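Local coordinates for protein pertussis toxin-like subunit ArtA (Escherichia coli, PDB 4Z9D) that probably transfers ADP-ribose from NAD to trimeric G proteins of the host, as the catalytic A subunit of a pertussis-like AB5 toxin, at residues S12-I18 / R76-Y80; G127-A133 / T151-V157; Q33-R37 / I103-E109. The protein carries 2 engineered substitutions. All coordinates share one frame; numbering follows the deposited sequence.

Contact 1. Residues S12-I18 / R76-Y80; sequences SRPPEEI and RLYRY. With NAD (nicotinamide-adenine-dinucleotide), chain F.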
# COMPACT_ATOMS: atom_id res chain seq x y z
N SER A 12 -1.96 -6.91 8.43
CA SER A 12 -2.42 -7.78 9.50
C SER A 12 -1.89 -7.38 10.87
O SER A 12 -2.40 -7.84 11.90
CB SER A 12 -2.02 -9.23 9.21
OG SER A 12 -0.62 -9.33 9.03
N ARG A 13 -0.86 -6.55 10.89
CA ARG A 13 -0.26 -6.12 12.15
C ARG A 13 -1.09 -5.04 12.82
O ARG A 13 -1.67 -4.19 12.14
CB ARG A 13 1.17 -5.64 11.93
CG ARG A 13 2.09 -6.78 11.56
CD ARG A 13 3.36 -6.30 10.89
NE ARG A 13 3.16 -5.76 9.56
CZ ARG A 13 4.09 -5.05 8.93
NH1 ARG A 13 5.26 -4.87 9.53
NH2 ARG A 13 3.88 -4.56 7.71
N PRO A 14 -1.18 -5.07 14.16
CA PRO A 14 -2.05 -4.20 14.95
C PRO A 14 -1.46 -2.82 15.24
O PRO A 14 -0.25 -2.64 15.13
CB PRO A 14 -2.23 -4.98 16.26
CG PRO A 14 -0.93 -5.72 16.41
CD PRO A 14 -0.51 -6.08 15.01
N PRO A 15 -2.31 -1.84 15.59
CA PRO A 15 -1.91 -0.44 15.76
C PRO A 15 -0.81 -0.28 16.80
O PRO A 15 0.05 0.58 16.66
CB PRO A 15 -3.20 0.25 16.22
CG PRO A 15 -4.28 -0.58 15.66
CD PRO A 15 -3.78 -1.99 15.62
N GLU A 16 -0.83 -1.11 17.83
CA GLU A 16 0.17 -0.98 18.88
C GLU A 16 1.58 -1.12 18.34
O GLU A 16 2.48 -0.36 18.71
CB GLU A 16 -0.09 -2.02 19.97
CG GLU A 16 0.89 -1.97 21.10
CD GLU A 16 0.83 -0.68 21.88
OE1 GLU A 16 -0.18 0.06 21.77
OE2 GLU A 16 1.82 -0.40 22.58
N GLU A 17 1.76 -2.06 17.43
CA GLU A 17 3.04 -2.23 16.75
C GLU A 17 3.26 -1.14 15.69
O GLU A 17 4.31 -0.49 15.64
CB GLU A 17 3.11 -3.61 16.10
CG GLU A 17 4.41 -3.87 15.38
CD GLU A 17 4.38 -5.15 14.58
OE1 GLU A 17 3.45 -5.95 14.79
OE2 GLU A 17 5.29 -5.36 13.75
N ILE A 18 2.25 -0.97 14.84
CA ILE A 18 2.35 -0.10 13.68
C ILE A 18 2.40 1.39 14.04
O ILE A 18 3.16 2.13 13.44
CB ILE A 18 1.19 -0.40 12.70
CG1 ILE A 18 1.29 -1.85 12.21
CG2 ILE A 18 1.21 0.54 11.53
CD1 ILE A 18 2.66 -2.20 11.57
N ARG A 76 -6.46 -11.09 11.98
CA ARG A 76 -7.24 -9.90 11.68
C ARG A 76 -6.54 -9.01 10.68
O ARG A 76 -5.34 -9.13 10.47
CB ARG A 76 -7.51 -9.12 12.96
CG ARG A 76 -7.93 -9.98 14.13
CD ARG A 76 -7.92 -9.21 15.42
NE ARG A 76 -9.27 -8.94 15.89
CZ ARG A 76 -9.97 -9.76 16.68
NH1 ARG A 76 -9.44 -10.91 17.08
NH2 ARG A 76 -11.20 -9.43 17.06
N LEU A 77 -7.31 -8.11 10.08
CA LEU A 77 -6.79 -7.13 9.16
C LEU A 77 -7.23 -5.77 9.64
O LEU A 77 -8.30 -5.62 10.23
CB LEU A 77 -7.30 -7.38 7.74
CG LEU A 77 -6.80 -8.64 7.06
CD1 LEU A 77 -7.50 -8.80 5.72
CD2 LEU A 77 -5.30 -8.53 6.88
N TYR A 78 -6.38 -4.78 9.41
CA TYR A 78 -6.66 -3.40 9.77
C TYR A 78 -6.51 -2.54 8.53
O TYR A 78 -5.68 -2.82 7.67
CB TYR A 78 -5.70 -2.91 10.86
CG TYR A 78 -5.73 -3.74 12.14
CD1 TYR A 78 -6.44 -3.32 13.24
CD2 TYR A 78 -5.02 -4.93 12.23
CE1 TYR A 78 -6.45 -4.05 14.41
CE2 TYR A 78 -5.03 -5.68 13.39
CZ TYR A 78 -5.75 -5.23 14.48
OH TYR A 78 -5.77 -5.97 15.64
N ARG A 79 -7.33 -1.50 8.42
CA ARG A 79 -7.11 -0.48 7.41
C ARG A 79 -6.47 0.72 8.08
O ARG A 79 -7.05 1.31 8.98
CB ARG A 79 -8.44 -0.07 6.74
CG ARG A 79 -8.27 0.92 5.59
CD ARG A 79 -9.60 1.37 5.04
NE ARG A 79 -10.36 2.18 5.99
CZ ARG A 79 -11.51 1.82 6.55
NH1 ARG A 79 -12.06 0.66 6.25
NH2 ARG A 79 -12.11 2.63 7.41
N TYR A 80 -5.26 1.07 7.66
CA TYR A 80 -4.57 2.24 8.18
C TYR A 80 -4.74 3.43 7.25
O TYR A 80 -4.65 3.28 6.03
CB TYR A 80 -3.08 1.94 8.38
CG TYR A 80 -2.79 0.99 9.50
CD1 TYR A 80 -2.57 1.46 10.79
CD2 TYR A 80 -2.76 -0.38 9.28
CE1 TYR A 80 -2.30 0.59 11.82
CE2 TYR A 80 -2.52 -1.26 10.31
CZ TYR A 80 -2.28 -0.77 11.58
OH TYR A 80 -2.03 -1.65 12.61
PA NAD F . 3.02 -7.28 1.92
O1A NAD F . 3.55 -5.90 2.06
O2A NAD F . 3.97 -8.42 1.76
O5B NAD F . 2.04 -7.54 3.19
C5B NAD F . 1.39 -8.80 3.48
C4B NAD F . 1.65 -9.13 4.96
O4B NAD F . 3.07 -9.41 5.18
C3B NAD F . 1.39 -7.91 5.80
O3B NAD F . -0.05 -7.80 6.00
C2B NAD F . 2.09 -8.33 7.06
O2B NAD F . 1.40 -9.45 7.59
C1B NAD F . 3.41 -8.85 6.49
N9A NAD F . 4.50 -7.86 6.17
C8A NAD F . 4.66 -6.94 5.22
N7A NAD F . 5.85 -6.37 5.38
C5A NAD F . 6.45 -6.95 6.43
C6A NAD F . 7.65 -6.76 7.01
N6A NAD F . 8.43 -5.82 6.47
N1A NAD F . 8.06 -7.47 8.07
C2A NAD F . 7.20 -8.44 8.58
N3A NAD F . 5.96 -8.63 7.96
C4A NAD F . 5.62 -7.88 6.90
O3 NAD F . 2.03 -7.34 0.70
PN NAD F . 0.86 -6.23 0.43
O1N NAD F . 1.33 -4.87 0.83
O2N NAD F . -0.42 -6.76 0.93
O5D NAD F . 0.88 -6.26 -1.16
C5D NAD F . 0.69 -7.48 -1.90
C4D NAD F . 0.10 -7.15 -3.27
O4D NAD F . -1.08 -6.32 -2.99
C3D NAD F . 1.06 -6.30 -4.12
O3D NAD F . 0.82 -6.50 -5.52
C2D NAD F . 0.58 -4.92 -3.74
O2D NAD F . 1.00 -3.93 -4.70
C1D NAD F . -0.93 -5.08 -3.72
N1N NAD F . -1.56 -3.93 -2.99
C2N NAD F . -1.73 -3.97 -1.58
C3N NAD F . -2.27 -2.90 -0.87
C7N NAD F . -2.44 -2.96 0.53
O7N NAD F . -3.22 -2.03 1.11
N7N NAD F . -1.88 -3.97 1.20
C4N NAD F . -2.65 -1.76 -1.57
C5N NAD F . -2.50 -1.70 -2.95
C6N NAD F . -1.95 -2.76 -3.67
O HOH W 1 -3.73 -10.29 12.75
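Tyr-80, Tyr-78 and Ser-12 carry most of this contact. The Tyr-80 hydroxyl gives a short hydrogen bond to Arg-13 O (OH to O 2.6 Å), the acceptor lying at the ring edge and the donor tilted 28° from the carbonyl plane. Ile-18 lays its CG2 branch over one face of the same ring, 3.5 Å from Tyr-80 CE1; with chi1 -62° this branch, opposite the backbone N, is the one turned to the ring. Two prolines cover one face of the Tyr-78 ring by CH-pi contacts, Pro-14 through CA and Pro-15 through CD, which comes within 3.6 Å of Tyr-78 CE1. In this ADP-ribosyltransferase fold, the two tyrosines of strand 77-83 pack against the turn that links strand 6-11 to helix 15-21, with Pro-14 at the helix N-cap. Ser-12 faces NAD: its N donates to ribose O3B (N to O3B 3.2 Å). Next to it, the Arg-13 guanidinium lies flat over the adenine, with C4A 3.7 Å above its plane and Ile-18 CD1 on the opposite face; a salt bridge to Asp-11 also holds it. Water 1 bridges Ser-12 O and Arg-76 N, accepting from the latter at 2.9 Å.

Contact 2. Residues G127-A133 / T151-V157; sequences GENIVEA and TTNARYV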
# COMPACT_ATOMS: atom_id res chain seq x y z
N GLY A 127 5.74 5.84 11.88
CA GLY A 127 4.53 5.80 12.68
C GLY A 127 3.83 7.14 12.77
O GLY A 127 2.60 7.20 12.78
N GLU A 128 4.62 8.21 12.80
CA GLU A 128 4.10 9.56 12.89
C GLU A 128 3.26 9.98 11.68
O GLU A 128 2.51 10.96 11.75
CB GLU A 128 5.24 10.55 13.12
CG GLU A 128 5.67 10.58 14.59
CD GLU A 128 6.93 11.39 14.84
OE1 GLU A 128 7.11 11.84 16.00
OE2 GLU A 128 7.75 11.57 13.90
N ASN A 129 3.39 9.27 10.56
CA ASN A 129 2.57 9.54 9.38
C ASN A 129 1.20 8.88 9.44
O ASN A 129 0.33 9.17 8.62
CB ASN A 129 3.27 9.04 8.11
CG ASN A 129 4.36 9.96 7.66
OD1 ASN A 129 5.36 10.13 8.36
ND2 ASN A 129 4.19 10.55 6.48
N ILE A 130 1.02 7.97 10.38
CA ILE A 130 -0.20 7.17 10.40
C ILE A 130 -1.25 7.83 11.28
O ILE A 130 -1.04 8.04 12.48
CB ILE A 130 0.09 5.74 10.86
CG1 ILE A 130 1.14 5.12 9.92
CG2 ILE A 130 -1.19 4.89 10.85
CD1 ILE A 130 1.84 3.91 10.50
N VAL A 131 -2.38 8.15 10.67
CA VAL A 131 -3.45 8.89 11.32
C VAL A 131 -4.23 8.03 12.28
O VAL A 131 -4.52 8.44 13.41
CB VAL A 131 -4.41 9.49 10.26
CG1 VAL A 131 -5.55 10.25 10.91
CG2 VAL A 131 -3.63 10.42 9.33
N GLU A 132 -4.60 6.83 11.82
CA GLU A 132 -5.56 6.01 12.55
C GLU A 132 -5.61 4.60 11.98
O GLU A 132 -5.06 4.32 10.91
CB GLU A 132 -6.96 6.66 12.50
CG GLU A 132 -7.53 6.80 11.09
CD GLU A 132 -8.80 7.64 11.03
OE1 GLU A 132 -9.45 7.65 9.96
OE2 GLU A 132 -9.15 8.30 12.04
N ALA A 133 -6.28 3.72 12.70
CA ALA A 133 -6.49 2.37 12.22
C ALA A 133 -7.93 1.97 12.45
O ALA A 133 -8.58 2.48 13.35
CB ALA A 133 -5.56 1.41 12.93
N THR A 151 -9.09 3.10 16.00
CA THR A 151 -8.12 3.57 16.97
C THR A 151 -7.39 4.77 16.39
O THR A 151 -6.96 4.72 15.24
CB THR A 151 -7.10 2.48 17.31
OG1 THR A 151 -7.76 1.22 17.53
CG2 THR A 151 -6.30 2.87 18.53
N THR A 152 -7.22 5.82 17.19
CA THR A 152 -6.50 7.01 16.73
C THR A 152 -5.06 6.97 17.20
O THR A 152 -4.78 6.55 18.31
CB THR A 152 -7.18 8.32 17.23
OG1 THR A 152 -8.48 8.42 16.65
CG2 THR A 152 -6.36 9.54 16.84
N ASN A 153 -4.13 7.35 16.33
CA ASN A 153 -2.73 7.40 16.68
C ASN A 153 -2.45 8.75 17.33
O ASN A 153 -2.46 9.78 16.66
CB ASN A 153 -1.86 7.21 15.44
CG ASN A 153 -0.38 7.27 15.76
OD1 ASN A 153 0.01 7.26 16.93
ND2 ASN A 153 0.47 7.32 14.72
N ALA A 154 -2.25 8.76 18.65
CA ALA A 154 -2.00 10.02 19.35
C ALA A 154 -0.68 10.66 18.94
O ALA A 154 -0.48 11.86 19.14
CB ALA A 154 -2.04 9.80 20.85
N ARG A 155 0.21 9.86 18.37
CA ARG A 155 1.55 10.30 17.98
C ARG A 155 1.59 10.88 16.56
O ARG A 155 2.64 11.33 16.11
CB ARG A 155 2.54 9.13 18.05
CG ARG A 155 2.54 8.35 19.36
CD ARG A 155 2.90 9.18 20.56
NE ARG A 155 4.29 9.63 20.51
CZ ARG A 155 5.06 9.84 21.57
NH1 ARG A 155 6.30 10.26 21.42
NH2 ARG A 155 4.58 9.62 22.79
N TYR A 156 0.47 10.82 15.85
CA TYR A 156 0.38 11.39 14.50
C TYR A 156 0.88 12.84 14.46
O TYR A 156 0.54 13.66 15.31
CB TYR A 156 -1.06 11.31 13.97
CG TYR A 156 -1.24 11.99 12.63
CD1 TYR A 156 -2.02 13.14 12.51
CD2 TYR A 156 -0.61 11.51 11.48
CE1 TYR A 156 -2.17 13.79 11.30
CE2 TYR A 156 -0.76 12.16 10.25
CZ TYR A 156 -1.55 13.29 10.17
OH TYR A 156 -1.70 13.95 8.97
N VAL A 157 1.72 13.13 13.47
CA VAL A 157 2.21 14.49 13.23
C VAL A 157 1.48 15.12 12.06
O VAL A 157 1.65 14.69 10.92
CB VAL A 157 3.74 14.49 12.96
CG1 VAL A 157 4.21 15.87 12.52
CG2 VAL A 157 4.49 14.04 14.20
O HOH W 2 4.68 12.35 17.46
O HOH W 3 -4.40 10.93 14.43
O HOH W 4 -8.56 9.76 13.97
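The open end of the beta hairpin formed by strands 130-139 and 144-152 is joined here, at one edge of the four-stranded antiparallel sheet. Ala-133 and Thr-151 form a hydrogen-bonded pair, N to O 2.8 Å in both directions, and Glu-132 faces Thr-152 as a non-hydrogen-bonded pair. Asn-153 N then donates to Val-131 O, and the next link is made by the Asn-153 side chain. With CG anti to the backbone N (chi1 179°), the Asn-153 amide reaches across to the neighbouring strand: ND2 donates to Ile-130 O (2.8 Å, 150° at the hydrogen), in that carbonyl's plane. Its OD1 accepts from Arg-155 N in an Asx turn, the donor standing above the amide carbonyl plane. One amide therefore ties the start of strand 130-139 to the type I turn 153-156.

At the last position of the turn, Tyr-156 lies beside Val-131, both side chains pointing the same way; Val-131 CG2 sits over one ring face, 3.5 Å from Tyr-156 CE2, and Phe-6 touches both residues. Glu-132 OE1 forms a salt bridge with Arg-81 of the neighbouring strand. At the far end the extended Glu-128 chain crosses Val-157, whose CG2 lies 3.7 Å from Glu-128 CD, and water 2 donates to both Glu-128 OE1 and Arg-155 O. Val-157 N meets a lone pair of Glu-128 O in a nearly straight bond, N to O 2.9 Å and 177° at the hydrogen.

Contact 3. Residues Q33-R37 / I103-E109; sequences QQHLR and ITFSGFE. With NAD (nicotinamide-adenine-dinucleotide), chain F.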
# COMPACT_ATOMS: atom_id res chain seq x y z
N GLN A 33 7.74 -3.90 -11.48
CA GLN A 33 6.79 -4.85 -12.04
C GLN A 33 6.64 -6.09 -11.15
O GLN A 33 5.54 -6.61 -10.99
CB GLN A 33 7.19 -5.26 -13.45
CG GLN A 33 6.03 -5.89 -14.20
CD GLN A 33 6.16 -5.79 -15.71
OE1 GLN A 33 5.39 -6.39 -16.46
NE2 GLN A 33 7.15 -5.04 -16.15
N GLN A 34 7.76 -6.55 -10.61
CA GLN A 34 7.79 -7.63 -9.63
C GLN A 34 6.92 -7.31 -8.43
O GLN A 34 6.12 -8.13 -7.98
CB GLN A 34 9.24 -7.85 -9.18
CG GLN A 34 9.66 -9.27 -8.98
CD GLN A 34 11.17 -9.39 -9.06
OE1 GLN A 34 11.86 -9.22 -8.06
NE2 GLN A 34 11.68 -9.66 -10.26
N HIS A 35 7.08 -6.11 -7.89
CA HIS A 35 6.28 -5.70 -6.76
C HIS A 35 4.78 -5.68 -7.09
O HIS A 35 3.95 -6.21 -6.34
CB HIS A 35 6.72 -4.33 -6.27
CG HIS A 35 5.80 -3.75 -5.24
ND1 HIS A 35 5.85 -4.12 -3.91
CD2 HIS A 35 4.79 -2.86 -5.35
CE1 HIS A 35 4.90 -3.48 -3.25
NE2 HIS A 35 4.26 -2.70 -4.09
N LEU A 36 4.44 -5.06 -8.21
CA LEU A 36 3.04 -4.87 -8.58
C LEU A 36 2.34 -6.21 -8.83
O LEU A 36 1.12 -6.33 -8.61
CB LEU A 36 2.93 -3.97 -9.81
CG LEU A 36 3.38 -2.51 -9.66
CD1 LEU A 36 3.31 -1.80 -10.99
CD2 LEU A 36 2.54 -1.79 -8.63
N ARG A 37 3.09 -7.22 -9.27
CA ARG A 37 2.54 -8.56 -9.44
C ARG A 37 2.35 -9.29 -8.12
O ARG A 37 1.55 -10.22 -8.03
CB ARG A 37 3.44 -9.42 -10.32
CG ARG A 37 3.67 -8.91 -11.72
CD ARG A 37 4.60 -9.88 -12.42
NE ARG A 37 5.00 -9.44 -13.75
CZ ARG A 37 6.28 -9.31 -14.13
NH1 ARG A 37 7.25 -9.59 -13.27
NH2 ARG A 37 6.58 -8.90 -15.35
N ILE A 103 10.49 -1.96 -21.28
CA ILE A 103 9.81 -2.95 -20.45
C ILE A 103 8.35 -3.06 -20.93
O ILE A 103 7.69 -2.06 -21.23
CB ILE A 103 9.87 -2.57 -18.95
CG1 ILE A 103 11.33 -2.46 -18.50
CG2 ILE A 103 9.10 -3.56 -18.11
CD1 ILE A 103 12.11 -3.74 -18.68
N THR A 104 7.84 -4.29 -21.01
CA THR A 104 6.48 -4.50 -21.51
C THR A 104 5.52 -4.84 -20.39
O THR A 104 5.75 -5.75 -19.60
CB THR A 104 6.43 -5.63 -22.55
OG1 THR A 104 7.18 -6.75 -22.09
CG2 THR A 104 6.97 -5.15 -23.89
N PHE A 105 4.43 -4.08 -20.32
CA PHE A 105 3.34 -4.42 -19.43
C PHE A 105 2.23 -5.05 -20.25
O PHE A 105 1.82 -4.50 -21.27
CB PHE A 105 2.85 -3.17 -18.69
CG PHE A 105 3.89 -2.58 -17.78
CD1 PHE A 105 3.95 -2.94 -16.44
CD2 PHE A 105 4.83 -1.67 -18.27
CE1 PHE A 105 4.92 -2.40 -15.61
CE2 PHE A 105 5.79 -1.13 -17.44
CZ PHE A 105 5.84 -1.50 -16.11
N SER A 106 1.75 -6.21 -19.82
CA SER A 106 0.73 -6.93 -20.56
C SER A 106 -0.60 -6.21 -20.55
O SER A 106 -0.82 -5.31 -19.73
CB SER A 106 0.56 -8.32 -19.98
OG SER A 106 -0.08 -8.23 -18.72
N GLY A 107 -1.51 -6.62 -21.43
CA GLY A 107 -2.84 -6.07 -21.44
C GLY A 107 -3.50 -6.25 -20.08
O GLY A 107 -4.24 -5.38 -19.62
N PHE A 108 -3.22 -7.39 -19.44
CA PHE A 108 -3.83 -7.70 -18.16
C PHE A 108 -3.30 -6.78 -17.06
O PHE A 108 -4.06 -6.33 -16.20
CB PHE A 108 -3.60 -9.16 -17.77
CG PHE A 108 -4.19 -9.52 -16.43
CD1 PHE A 108 -3.36 -9.66 -15.33
CD2 PHE A 108 -5.55 -9.67 -16.27
CE1 PHE A 108 -3.89 -9.98 -14.09
CE2 PHE A 108 -6.09 -10.00 -15.04
CZ PHE A 108 -5.26 -10.15 -13.94
N GLU A 109 -2.00 -6.56 -17.05
CA GLU A 109 -1.39 -5.65 -16.08
C GLU A 109 -1.97 -4.24 -16.19
O GLU A 109 -2.26 -3.60 -15.17
CB GLU A 109 0.12 -5.62 -16.25
CG GLU A 109 0.79 -6.92 -15.81
CD GLU A 109 2.29 -6.93 -16.04
OE1 GLU A 109 2.71 -6.68 -17.20
OE2 GLU A 109 3.05 -7.20 -15.08
PA NAD F . 3.02 -7.28 1.92
O1A NAD F . 3.55 -5.90 2.06
O2A NAD F . 3.97 -8.42 1.76
O5B NAD F . 2.04 -7.54 3.19
C5B NAD F . 1.39 -8.80 3.48
C4B NAD F . 1.65 -9.13 4.96
O4B NAD F . 3.07 -9.41 5.18
C3B NAD F . 1.39 -7.91 5.80
O3B NAD F . -0.05 -7.80 6.00
C2B NAD F . 2.09 -8.33 7.06
O2B NAD F . 1.40 -9.45 7.59
C1B NAD F . 3.41 -8.85 6.49
N9A NAD F . 4.50 -7.86 6.17
C8A NAD F . 4.66 -6.94 5.22
N7A NAD F . 5.85 -6.37 5.38
C5A NAD F . 6.45 -6.95 6.43
C6A NAD F . 7.65 -6.76 7.01
N6A NAD F . 8.43 -5.82 6.47
N1A NAD F . 8.06 -7.47 8.07
C2A NAD F . 7.20 -8.44 8.58
N3A NAD F . 5.96 -8.63 7.96
C4A NAD F . 5.62 -7.88 6.90
O3 NAD F . 2.03 -7.34 0.70
PN NAD F . 0.86 -6.23 0.43
O1N NAD F . 1.33 -4.87 0.83
O2N NAD F . -0.42 -6.76 0.93
O5D NAD F . 0.88 -6.26 -1.16
C5D NAD F . 0.69 -7.48 -1.90
C4D NAD F . 0.10 -7.15 -3.27
O4D NAD F . -1.08 -6.32 -2.99
C3D NAD F . 1.06 -6.30 -4.12
O3D NAD F . 0.82 -6.50 -5.52
C2D NAD F . 0.58 -4.92 -3.74
O2D NAD F . 1.00 -3.93 -4.70
C1D NAD F . -0.93 -5.08 -3.72
N1N NAD F . -1.56 -3.93 -2.99
C2N NAD F . -1.73 -3.97 -1.58
C3N NAD F . -2.27 -2.90 -0.87
C7N NAD F . -2.44 -2.96 0.53
O7N NAD F . -3.22 -2.03 1.11
N7N NAD F . -1.88 -3.97 1.20
C4N NAD F . -2.65 -1.76 -1.57
C5N NAD F . -2.50 -1.70 -2.95
C6N NAD F . -1.95 -2.76 -3.67
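Gln-33 turns CG anti to its backbone N (chi1 -162°) and runs extended towards segment 103-109, while Glu-109, with CG anti to its carbonyl carbon, comes across it at about a right angle. Their meeting joins helix 32-37 to the capped start of helix 107-112, where Ser-106 and Glu-109 form a capping box: Glu-109 N donates to Ser-106 OG (3.0 Å) and Ser-106 N to Glu-109 OE1. The second bond uses the anti lone pair of OE1 and fixes the carboxylate beside its own helix start. The other oxygen, OE2, takes a long salt bridge from Arg-37, NE to OE2 3.3 Å. This bond is bent, 136° at the hydrogen, with NE on the syn side but well out of the carboxylate plane. Gln-33 CG lies over one face of the Arg-37 guanidinium, 3.2 Å above its plane. The Gln-33 amide is nearly parallel to the Phe-105 ring (planes 14° apart) and lies over the rim of one face; Val-95, Leu-98 and Thr-99 of helix 92-100 also pack on that phenylalanine. Helix 32-37 also reaches the NAD pocket through His-35 and Leu-36, with Leu-36 O 3.1 Å from ribose O3D.

How the contacts relate
Contacts 1 and 2 are neighbours, centres 12 Å apart, on the four-stranded antiparallel sheet in which strands 77-83 and 130-139 run side by side. They touch directly: Ala-133 CB packs on Tyr-80 and Pro-15, and Ile-130 on Ile-18 and Tyr-80, so helix 15-21 rests on both strands. Contact 3 lies on the opposite side of the chain's centre, about 28 Å from contact 1 and 33 Å from contact 2, centre to centre. Along the chain the segments of contacts 1 and 3 alternate, and contact 2 follows both. Contacts 1 and 3 do not touch but both reach NAD, contact 1 at the adenosine end and contact 3 at the nicotinamide ribose, so the dinucleotide spans the gap between them.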